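Side-chain contacts in SusD homolog (Bacteroides thetaiotaomicron, PDB 4MRU), which probably binds mucin O-glycans at the cell surface as a SusD-like outer-membrane lipoprotein of a gut bacterium: residues R247-L250 / C251-W255; L66-Y69 / S70-N73; E405-F408 / E409-E413; I265-M268 / N269-D273. All coordinates share one frame; numbering follows the deposited sequence.

Contact 1 (R247-L250 / C251-W255); sequences RSAL and CFNDW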
loop_
_atom_site.group_PDB
_atom_site.type_symbol
_atom_site.label_atom_id
_atom_site.label_comp_id
_atom_site.label_asym_id
_atom_site.label_seq_id
_atom_site.Cartn_x
_atom_site.Cartn_y
_atom_site.Cartn_z
ATOM N N ARG A 247 3.700 -14.617 -10.095
ATOM C CA ARG A 247 3.764 -15.718 -9.166
ATOM C C ARG A 247 2.820 -15.474 -7.989
ATOM O O ARG A 247 2.424 -16.409 -7.313
ATOM C CB ARG A 247 5.201 -15.895 -8.650
ATOM C CG ARG A 247 6.227 -16.103 -9.736
ATOM C CD ARG A 247 6.194 -17.518 -10.223
ATOM N NE ARG A 247 6.671 -18.439 -9.207
ATOM C CZ ARG A 247 6.631 -19.756 -9.325
ATOM N NH1 ARG A 247 6.117 -20.308 -10.411
ATOM N NH2 ARG A 247 7.090 -20.535 -8.350
ATOM N N SER A 248 2.452 -14.219 -7.745
ATOM C CA SER A 248 1.516 -13.924 -6.663
ATOM C C SER A 248 0.159 -14.585 -6.922
ATOM O O SER A 248 -0.626 -14.796 -5.995
ATOM C CB SER A 248 1.312 -12.405 -6.442
ATOM O OG SER A 248 0.492 -11.763 -7.412
ATOM N N ALA A 249 -0.141 -14.877 -8.183
ATOM C CA ALA A 249 -1.376 -15.583 -8.506
ATOM C C ALA A 249 -1.428 -16.944 -7.838
ATOM O O ALA A 249 -2.524 -17.437 -7.551
ATOM C CB ALA A 249 -1.551 -15.718 -10.018
ATOM N N LEU A 250 -0.269 -17.572 -7.596
ATOM C CA LEU A 250 -0.240 -18.853 -6.895
ATOM C C LEU A 250 -0.983 -18.761 -5.551
ATOM O O LEU A 250 -1.751 -19.668 -5.210
ATOM C CB LEU A 250 1.190 -19.334 -6.616
ATOM C CG LEU A 250 1.959 -19.705 -7.874
ATOM C CD1 LEU A 250 3.443 -19.835 -7.533
ATOM C CD2 LEU A 250 1.411 -20.972 -8.524
ATOM N N CYS A 251 -0.729 -17.691 -4.799
ATOM C CA CYS A 251 -1.232 -17.539 -3.431
ATOM C C CYS A 251 -2.747 -17.609 -3.385
ATOM O O CYS A 251 -3.312 -18.118 -2.419
ATOM C CB CYS A 251 -0.782 -16.208 -2.803
ATOM S SG CYS A 251 1.034 -15.996 -2.745
ATOM N N PHE A 252 -3.396 -17.082 -4.426
ATOM C CA PHE A 252 -4.831 -16.906 -4.433
ATOM C C PHE A 252 -5.520 -17.990 -5.240
ATOM O O PHE A 252 -6.530 -18.518 -4.828
ATOM C CB PHE A 252 -5.180 -15.538 -5.016
ATOM C CG PHE A 252 -4.686 -14.389 -4.184
ATOM C CD1 PHE A 252 -5.440 -13.903 -3.134
ATOM C CD2 PHE A 252 -3.462 -13.802 -4.464
ATOM C CE1 PHE A 252 -4.990 -12.863 -2.348
ATOM C CE2 PHE A 252 -3.010 -12.732 -3.713
ATOM C CZ PHE A 252 -3.764 -12.269 -2.641
ATOM N N ASN A 253 -4.972 -18.305 -6.401
ATOM C CA ASN A 253 -5.609 -19.210 -7.352
ATOM C C ASN A 253 -5.252 -20.672 -7.140
ATOM O O ASN A 253 -6.055 -21.530 -7.437
ATOM C CB ASN A 253 -5.254 -18.810 -8.791
ATOM C CG ASN A 253 -5.981 -17.556 -9.248
ATOM O OD1 ASN A 253 -6.873 -17.026 -8.563
ATOM N ND2 ASN A 253 -5.602 -17.062 -10.429
ATOM N N ASP A 254 -4.038 -20.962 -6.723
ATOM C CA ASP A 254 -3.518 -22.348 -6.753
ATOM C C ASP A 254 -3.343 -22.861 -5.367
ATOM O O ASP A 254 -3.886 -23.886 -5.046
ATOM C CB ASP A 254 -2.209 -22.433 -7.553
ATOM C CG ASP A 254 -2.416 -21.931 -9.006
ATOM O OD1 ASP A 254 -3.337 -22.437 -9.683
ATOM O OD2 ASP A 254 -1.797 -20.936 -9.398
ATOM N N TRP A 255 -2.616 -22.132 -4.537
ATOM C CA TRP A 255 -2.548 -22.470 -3.099
ATOM C C TRP A 255 -3.871 -22.244 -2.397
ATOM O O TRP A 255 -4.207 -22.972 -1.464
ATOM C CB TRP A 255 -1.526 -21.620 -2.390
ATOM C CG TRP A 255 -0.136 -21.643 -2.936
ATOM C CD1 TRP A 255 0.367 -22.417 -3.942
ATOM C CD2 TRP A 255 0.938 -20.823 -2.482
ATOM N NE1 TRP A 255 1.693 -22.106 -4.160
ATOM C CE2 TRP A 255 2.069 -21.147 -3.252
ATOM C CE3 TRP A 255 1.050 -19.844 -1.489
ATOM C CZ2 TRP A 255 3.291 -20.535 -3.049
ATOM C CZ3 TRP A 255 2.266 -19.233 -1.297
ATOM C CH2 TRP A 255 3.362 -19.556 -2.091
#
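Leu250 and Trp255 show how a pi-type turn in a short helix shares one carbonyl between two donors. Leu250 O takes two backbone N-H groups: Trp255 N at 2.7 Å, the i to i+5 bond of a pi-type turn, and Asp254 N at 3.0 Å, which comes in from above the carbonyl plane. One residue earlier Ala249 O is also shared, receiving Asn253 N at 2.8 Å with a nearly straight N-H (163°) and Phe252 N from well above the plane.

The wider turn brings the indole back over the helix. With CG beside its own backbone N (chi1 -56°), the Trp255 ring lays one face on Leu250, whose CB stands 4.0 Å from the centroid of the five-membered ring in a CH-pi contact. Cut back to an alanine, this position would probably leave Leu250 CB without its CH-pi partner and the carbonyl O that accepts two N-H groups without the ring now over it. Of the two Leu250 methyls, CD1 sits over the centre of the Arg247 guanidinium and CD2 meets Asp254 OD2 at 3.3 Å.

The polar ends find mates beyond the turn. Arg247 NH2 forms a salt bridge with Glu40, Ser248 OG bonds to Asn246 OD1, and Asn253 ND2 donates to Met316 O. Phe252 meets Phe58 and has a cation-pi contact with Arg314. Helix 248-254 follows strand 239-241 and precedes strand 258-260 in the chain, with Ser248, Phe252 and Trp255 resting side chains on helix 40-54.

Contact 2 (L66-Y69 / S70-N73); sequences LEKY and STYN. With EDO (1,2-ethanediol), chain G.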
loop_
_atom_site.group_PDB
_atom_site.type_symbol
_atom_site.label_atom_id
_atom_site.label_comp_id
_atom_site.label_asym_id
_atom_site.label_seq_id
_atom_site.Cartn_x
_atom_site.Cartn_y
_atom_site.Cartn_z
ATOM N N LEU A 66 -2.835 -20.573 13.812
ATOM C CA LEU A 66 -3.233 -19.898 15.070
ATOM C C LEU A 66 -2.362 -18.709 15.488
ATOM O O LEU A 66 -2.724 -17.991 16.426
ATOM C CB LEU A 66 -3.254 -20.923 16.196
ATOM C CG LEU A 66 -4.246 -22.089 15.956
ATOM C CD1 LEU A 66 -4.167 -23.087 17.093
ATOM C CD2 LEU A 66 -5.660 -21.599 15.787
ATOM N N GLU A 67 -1.230 -18.517 14.800
ATOM C CA GLU A 67 -0.370 -17.348 14.954
ATOM C C GLU A 67 -0.314 -16.603 13.640
ATOM O O GLU A 67 0.584 -16.821 12.816
ATOM C CB GLU A 67 1.026 -17.767 15.397
ATOM C CG GLU A 67 1.025 -18.560 16.687
ATOM C CD GLU A 67 2.440 -18.988 17.071
ATOM O OE1 GLU A 67 3.197 -18.166 17.638
ATOM O OE2 GLU A 67 2.797 -20.142 16.816
ATOM N N LYS A 68 -1.269 -15.670 13.481
ATOM C CA LYS A 68 -1.530 -15.020 12.233
ATOM C C LYS A 68 -1.381 -13.510 12.309
ATOM O O LYS A 68 -1.649 -12.862 13.331
ATOM C CB LYS A 68 -2.954 -15.321 11.791
ATOM C CG LYS A 68 -3.267 -16.769 11.522
ATOM C CD LYS A 68 -4.595 -16.922 10.764
ATOM C CE LYS A 68 -5.782 -16.562 11.650
ATOM N NZ LYS A 68 -7.082 -16.816 10.971
ATOM N N TYR A 69 -1.009 -12.929 11.173
ATOM C CA TYR A 69 -1.004 -11.493 11.053
ATOM C C TYR A 69 -2.407 -10.960 11.366
ATOM O O TYR A 69 -2.532 -9.972 12.134
ATOM C CB TYR A 69 -0.566 -11.024 9.661
ATOM C CG TYR A 69 0.946 -11.031 9.407
ATOM C CD1 TYR A 69 1.627 -12.196 9.084
ATOM C CD2 TYR A 69 1.677 -9.861 9.505
ATOM C CE1 TYR A 69 3.006 -12.183 8.831
ATOM C CE2 TYR A 69 3.049 -9.840 9.282
ATOM C CZ TYR A 69 3.708 -10.989 8.952
ATOM O OH TYR A 69 5.046 -10.913 8.706
ATOM N N SER A 70 -3.459 -11.607 10.845
ATOM C CA SER A 70 -4.843 -11.046 10.974
ATOM C C SER A 70 -5.352 -10.986 12.427
ATOM O O SER A 70 -6.212 -10.148 12.754
ATOM C CB SER A 70 -5.828 -11.812 10.129
ATOM O OG SER A 70 -5.878 -13.147 10.541
ATOM N N THR A 71 -4.802 -11.838 13.284
ATOM C CA THR A 71 -5.161 -11.845 14.727
ATOM C C THR A 71 -4.098 -11.168 15.613
ATOM O O THR A 71 -4.147 -11.253 16.852
ATOM C CB THR A 71 -5.481 -13.272 15.222
ATOM O OG1 THR A 71 -4.408 -14.171 14.925
ATOM C CG2 THR A 71 -6.786 -13.737 14.585
ATOM N N TYR A 72 -3.171 -10.491 14.964
ATOM C CA TYR A 72 -2.148 -9.627 15.579
ATOM C C TYR A 72 -1.050 -10.408 16.304
ATOM O O TYR A 72 -0.318 -9.829 17.109
ATOM C CB TYR A 72 -2.785 -8.578 16.529
ATOM C CG TYR A 72 -3.861 -7.685 15.928
ATOM C CD1 TYR A 72 -3.969 -7.464 14.574
ATOM C CD2 TYR A 72 -4.778 -7.037 16.751
ATOM C CE1 TYR A 72 -4.905 -6.576 14.064
ATOM C CE2 TYR A 72 -5.766 -6.201 16.242
ATOM C CZ TYR A 72 -5.837 -5.987 14.880
ATOM O OH TYR A 72 -6.794 -5.137 14.380
ATOM N N ASN A 73 -0.922 -11.705 15.998
ATOM C CA ASN A 73 0.082 -12.534 16.659
ATOM C C ASN A 73 0.807 -13.381 15.633
ATOM O O ASN A 73 0.940 -14.581 15.802
ATOM C CB ASN A 73 -0.531 -13.382 17.783
ATOM C CG ASN A 73 -1.425 -14.479 17.276
ATOM O OD1 ASN A 73 -2.078 -14.353 16.235
ATOM N ND2 ASN A 73 -1.446 -15.576 18.008
HETATM C C1 EDO G . -8.969 -3.479 11.715
HETATM O O1 EDO G . -8.224 -3.009 10.594
HETATM C C2 EDO G . -8.642 -4.941 11.978
HETATM O O2 EDO G . -7.212 -5.166 12.007
HETATM O O HOH W 1 -5.072 -16.766 15.447
HETATM O O HOH W 2 2.620 -15.579 18.033
HETATM O O HOH W 3 -8.391 -14.268 10.362
#
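Asn73 folds its side chain back on Leu66 and Lys68, so that one amide ties three neighbouring groups together. Its CG sits between its own backbone N and carbonyl carbon (chi1 70°), which directs the amide at the residues just before the turn. ND2 donates to Leu66 O at 3.2 Å, in the carbonyl plane and on a lone pair. OD1 accepts Lys68 N at 3.2 Å and Thr71 OG1 at 2.7 Å, the two donors arriving from opposite faces of its plane. Three bonds therefore fix the rotation of the amide, and a leucine in its place would probably leave Lys68 N and the Thr71 hydroxyl without their shared acceptor and Leu66 O without this donor.

The next layer holds the peptide itself. Asn73 N donates to Lys68 O at 3.0 Å, and Tyr72 N closes a type I turn on Tyr69 O at 2.9 Å. Water 1 bridges Thr71 OG1 and, more weakly, Leu66 O; water 2 joins Glu67 OE1 to Asn73 O. Water 3 links Lys68 NZ to Ser70 OG; Lys68 NZ also bonds to Ile298 O, and Ser70 OG to Glu60 OE1.

The Tyr72 hydroxyl meets a 1,2-ethanediol, probably from the crystallisation liquor, at a doubtfully short 2.4 Å from OH to O2. This turn belongs to the loop between strand 58-60 and helix 81-100, and Tyr69, Ser70 and Tyr72 all pack side chains against helix 40-54.

Contact 3 (E405-F408 / E409-E413); sequences EQAF and EENLE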
loop_
_atom_site.group_PDB
_atom_site.type_symbol
_atom_site.label_atom_id
_atom_site.label_comp_id
_atom_site.label_asym_id
_atom_site.label_seq_id
_atom_site.Cartn_x
_atom_site.Cartn_y
_atom_site.Cartn_z
ATOM N N GLU A 405 -14.773 21.984 2.554
ATOM C CA GLU A 405 -13.946 21.959 3.797
ATOM C C GLU A 405 -14.771 22.181 5.066
ATOM O O GLU A 405 -14.251 21.903 6.157
ATOM C CB GLU A 405 -12.789 22.959 3.787
ATOM C CG GLU A 405 -13.213 24.403 3.918
ATOM C CD GLU A 405 -12.051 25.371 4.229
ATOM O OE1 GLU A 405 -10.929 24.944 4.592
ATOM O OE2 GLU A 405 -12.283 26.579 4.109
ATOM N N GLN A 406 -16.014 22.696 4.957
ATOM C CA GLN A 406 -16.897 22.724 6.146
ATOM C C GLN A 406 -17.469 21.347 6.526
ATOM O O GLN A 406 -18.175 21.228 7.524
ATOM C CB GLN A 406 -18.043 23.703 5.954
ATOM C CG GLN A 406 -17.659 25.142 6.193
ATOM C CD GLN A 406 -16.801 25.740 5.107
ATOM O OE1 GLN A 406 -16.816 25.313 3.973
ATOM N NE2 GLN A 406 -16.062 26.772 5.460
ATOM N N ALA A 407 -17.172 20.322 5.725
ATOM C CA ALA A 407 -17.379 18.937 6.114
ATOM C C ALA A 407 -16.080 18.202 5.895
ATOM O O ALA A 407 -16.021 17.226 5.155
ATOM C CB ALA A 407 -18.518 18.282 5.309
ATOM N N PHE A 408 -15.021 18.710 6.505
ATOM C CA PHE A 408 -13.675 18.283 6.176
ATOM C C PHE A 408 -13.519 16.792 6.394
ATOM O O PHE A 408 -13.054 16.092 5.515
ATOM C CB PHE A 408 -12.610 19.055 6.997
ATOM C CG PHE A 408 -11.200 18.643 6.663
ATOM C CD1 PHE A 408 -10.516 19.262 5.631
ATOM C CD2 PHE A 408 -10.575 17.607 7.343
ATOM C CE1 PHE A 408 -9.246 18.834 5.267
ATOM C CE2 PHE A 408 -9.289 17.202 7.012
ATOM C CZ PHE A 408 -8.619 17.810 5.968
ATOM N N GLU A 409 -13.836 16.306 7.599
ATOM C CA GLU A 409 -13.512 14.921 7.908
ATOM C C GLU A 409 -14.373 13.991 7.087
ATOM O O GLU A 409 -13.908 12.944 6.671
ATOM C CB GLU A 409 -13.671 14.593 9.408
ATOM C CG GLU A 409 -12.548 15.150 10.279
ATOM C CD GLU A 409 -11.170 14.544 9.999
ATOM O OE1 GLU A 409 -11.067 13.335 9.665
ATOM O OE2 GLU A 409 -10.163 15.276 10.152
ATOM N N GLU A 410 -15.620 14.372 6.828
ATOM C CA GLU A 410 -16.475 13.528 6.000
ATOM C C GLU A 410 -15.964 13.435 4.551
ATOM O O GLU A 410 -15.961 12.346 3.943
ATOM C CB GLU A 410 -17.932 14.012 6.025
ATOM C CG GLU A 410 -18.900 13.054 5.334
ATOM C CD GLU A 410 -20.285 13.645 5.091
ATOM O OE1 GLU A 410 -21.003 13.842 6.099
ATOM O OE2 GLU A 410 -20.665 13.894 3.907
ATOM N N ASN A 411 -15.528 14.557 3.980
ATOM C CA ASN A 411 -15.079 14.528 2.620
ATOM C C ASN A 411 -13.717 13.807 2.543
ATOM O O ASN A 411 -13.442 13.126 1.588
ATOM C CB ASN A 411 -15.036 15.960 1.994
ATOM C CG ASN A 411 -16.392 16.391 1.433
ATOM O OD1 ASN A 411 -17.153 15.568 0.913
ATOM N ND2 ASN A 411 -16.710 17.656 1.572
ATOM N N LEU A 412 -12.893 13.946 3.577
ATOM C CA LEU A 412 -11.636 13.209 3.623
ATOM C C LEU A 412 -11.935 11.696 3.672
ATOM O O LEU A 412 -11.323 10.895 2.959
ATOM C CB LEU A 412 -10.800 13.633 4.822
ATOM C CG LEU A 412 -9.498 12.867 5.054
ATOM C CD1 LEU A 412 -8.545 13.070 3.899
ATOM C CD2 LEU A 412 -8.841 13.300 6.376
ATOM N N GLU A 413 -12.933 11.345 4.465
ATOM C CA GLU A 413 -13.339 9.966 4.597
ATOM C C GLU A 413 -13.737 9.359 3.231
ATOM O O GLU A 413 -13.294 8.261 2.912
ATOM C CB GLU A 413 -14.471 9.819 5.616
ATOM C CG GLU A 413 -14.921 8.370 5.806
ATOM C CD GLU A 413 -15.982 8.190 6.847
ATOM O OE1 GLU A 413 -16.548 9.227 7.348
ATOM O OE2 GLU A 413 -16.295 6.992 7.134
#
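Phe408 and Leu412, one turn apart, illustrate an i to i+4 apolar contact in the first turn of a helix. Phe408 CB lies 3.1 Å from Glu409 N, a closeness set by the chain itself. From there CG swings anti to the backbone N (chi1 -179°), carrying the ring alongside Leu412, which points the same way. CG and CD2 still pass near Glu409 N; CD2 then meets Glu409 OE2 at 3.7 Å, the oxygen lying in the ring plane at its edge. At CE2 the ring touches Leu412 CD2 at 4.0 Å, obliquely. Outside the turn, Leu339 of helix 327-339 packs on Phe408.

Ala407 holds the N-cap position, and its carbonyl starts the helical ladder by accepting Asn411 N at 3.0 Å. Phe408 O follows with Leu412 N at 2.9 Å. The amide of Asn411 turns back past the cap, where ND2 donates to Asn401 O and Gly404 O.

Chemically, the ring presents its weakly positive C-H rim to a carboxylate rather than its pi face. Glu409 keeps stronger partners in Lys505 and Tyr439 through OE1, and a carboxylate so near the helix N-terminus is likely to be stabilised by the dipole.

Contact 4 (I265-M268 / N269-D273); sequences ICYM and NGYAD. With EDO (1,2-ethanediol), chain I.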
loop_
_atom_site.group_PDB
_atom_site.type_symbol
_atom_site.label_atom_id
_atom_site.label_comp_id
_atom_site.label_asym_id
_atom_site.label_seq_id
_atom_site.Cartn_x
_atom_site.Cartn_y
_atom_site.Cartn_z
ATOM N N ILE A 265 -15.861 -5.936 0.684
ATOM C CA ILE A 265 -17.172 -6.371 0.202
ATOM C C ILE A 265 -18.358 -5.575 0.797
ATOM O O ILE A 265 -19.319 -5.275 0.077
ATOM C CB ILE A 265 -17.368 -7.877 0.453
ATOM C CG1 ILE A 265 -16.309 -8.675 -0.283
ATOM C CG2 ILE A 265 -18.750 -8.325 0.005
ATOM C CD1 ILE A 265 -16.445 -8.669 -1.783
ATOM N N CYS A 266 -18.310 -5.236 2.086
ATOM C CA CYS A 266 -19.354 -4.427 2.696
ATOM C C CYS A 266 -19.517 -3.083 2.006
ATOM O O CYS A 266 -20.637 -2.657 1.702
ATOM C CB CYS A 266 -19.055 -4.145 4.178
ATOM S SG CYS A 266 -19.343 -5.563 5.233
ATOM N N TYR A 267 -18.400 -2.400 1.764
ATOM C CA TYR A 267 -18.464 -1.146 1.078
ATOM C C TYR A 267 -18.947 -1.328 -0.383
ATOM O O TYR A 267 -19.857 -0.654 -0.796
ATOM C CB TYR A 267 -17.112 -0.450 1.047
ATOM C CG TYR A 267 -16.708 0.215 2.331
ATOM C CD1 TYR A 267 -16.162 -0.513 3.393
ATOM C CD2 TYR A 267 -16.866 1.605 2.495
ATOM C CE1 TYR A 267 -15.759 0.107 4.549
ATOM C CE2 TYR A 267 -16.491 2.217 3.668
ATOM C CZ TYR A 267 -15.953 1.488 4.687
ATOM O OH TYR A 267 -15.567 2.162 5.813
HETATM N N MSE A 268 -18.324 -2.234 -1.135
HETATM C CA MSE A 268 -18.572 -2.317 -2.596
HETATM C C MSE A 268 -19.929 -2.955 -2.886
HETATM O O MSE A 268 -20.568 -2.570 -3.882
HETATM C CB MSE A 268 -17.447 -3.048 -3.310
HETATM C CG MSE A 268 -16.217 -2.167 -3.422
HETATM SE SE MSE A 268 -14.719 -3.108 -4.264
HETATM C CE MSE A 268 -15.159 -2.671 -6.187
ATOM N N ASN A 269 -20.406 -3.889 -2.075
ATOM C CA ASN A 269 -21.812 -4.348 -2.203
ATOM C C ASN A 269 -22.816 -3.256 -1.797
ATOM O O ASN A 269 -23.840 -3.092 -2.438
ATOM C CB ASN A 269 -22.111 -5.607 -1.399
ATOM C CG ASN A 269 -21.605 -6.871 -2.063
ATOM O OD1 ASN A 269 -21.123 -6.883 -3.213
ATOM N ND2 ASN A 269 -21.733 -7.947 -1.356
ATOM N N GLY A 270 -22.526 -2.534 -0.713
ATOM C CA GLY A 270 -23.393 -1.419 -0.290
ATOM C C GLY A 270 -23.541 -0.378 -1.403
ATOM O O GLY A 270 -24.614 0.136 -1.646
ATOM N N TYR A 271 -22.436 -0.067 -2.076
ATOM C CA TYR A 271 -22.426 0.917 -3.147
ATOM C C TYR A 271 -22.845 0.337 -4.476
ATOM O O TYR A 271 -22.897 1.069 -5.468
ATOM C CB TYR A 271 -21.022 1.510 -3.305
ATOM C CG TYR A 271 -20.420 2.271 -2.129
ATOM C CD1 TYR A 271 -21.205 2.900 -1.171
ATOM C CD2 TYR A 271 -19.040 2.416 -2.028
ATOM C CE1 TYR A 271 -20.634 3.646 -0.138
ATOM C CE2 TYR A 271 -18.454 3.164 -1.008
ATOM C CZ TYR A 271 -19.261 3.766 -0.063
ATOM O OH TYR A 271 -18.680 4.502 0.928
ATOM N N ALA A 272 -23.114 -0.967 -4.539
ATOM C CA ALA A 272 -23.444 -1.623 -5.784
ATOM C C ALA A 272 -22.400 -1.268 -6.878
ATOM O O ALA A 272 -22.702 -0.954 -8.023
ATOM C CB ALA A 272 -24.873 -1.278 -6.205
ATOM N N ASP A 273 -21.142 -1.392 -6.509
ATOM C CA ASP A 273 -20.030 -0.841 -7.277
ATOM C C ASP A 273 -19.851 -1.660 -8.552
ATOM O O ASP A 273 -19.581 -2.884 -8.489
ATOM C CB ASP A 273 -18.786 -0.868 -6.382
ATOM C CG ASP A 273 -17.642 -0.056 -6.911
ATOM O OD1 ASP A 273 -17.328 -0.136 -8.091
ATOM O OD2 ASP A 273 -17.017 0.629 -6.071
HETATM C C1 EDO I . -22.301 -7.093 2.270
HETATM O O1 EDO I . -23.175 -7.682 1.289
HETATM C C2 EDO I . -21.629 -8.160 3.132
HETATM O O2 EDO I . -22.550 -9.030 3.860
#
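Ile265 O accepts Asn269 N at 2.8 Å, the shortest of the backbone bonds that tie these residues together at the end of helix 262-270. The helix closes in a Schellman motif: Ala272 takes positive phi (50°), Ala272 N turns back to Asn269 O, and Asp273 N reaches Met268 O at 2.9 Å with an N-H angle of 171°. Tyr271 N, donating to Tyr267 O, completes the last regular turn.

Side chains one turn apart follow the same geometry. Ile265 and Asn269 run side by side, and the Ile265 CG2 methyl sits 3.3 Å from Asn269 ND2. That amide is held at both ends: OD1 accepts Arg276 NH1, while ND2 donates to Tyr291 O and, at 3.0 Å, to O1 of a 1,2-ethanediol probably taken from the crystallisation liquor. Tyr267 and Tyr271 also point the same way, with the Tyr271 hydroxyl in the plane of the Tyr267 ring at its edge, 3.8 Å from CD2. The Tyr271 ring in turn lays a face over Tyr267 O. Their hydroxyls bond to backbone carbonyls, Tyr267 OH to Lys441 O and Tyr271 OH to Ile396 O, while both side chains touch Thr417 of helix 408-423.

The side chain of Asp273 caps a backbone N of the following turn and pairs with Arg275. The selenomethionine at Met268 crosses the Asp273 side chain obliquely: a bend at chi3 (88°) brings its terminal methyl CE within 3.7 Å of Asp273 CG.

In the fold
Along the chain the order is contact 2, contact 1, contact 4, contact 3, all in one largely helical SusD-like protein. Contacts 1 and 2 share a neighbour, since both pack side chains on helix 40-54, yet their centres lie 21 Å apart. Contacts 3 and 4 come closest, with nearest atoms about 5 Å apart; contact 3 opens helix 408-423, and contact 4 packs on residues further along that same helix. Contacts 1 and 3 stand 39 Å apart between centres, on opposite sides of the chain's centre. Contact 1 spans a short helix, contact 4 closes one and contact 2 is a loop turn: four local turns spread over a probably glycan-binding fold, related through shared helices rather than by direct touch.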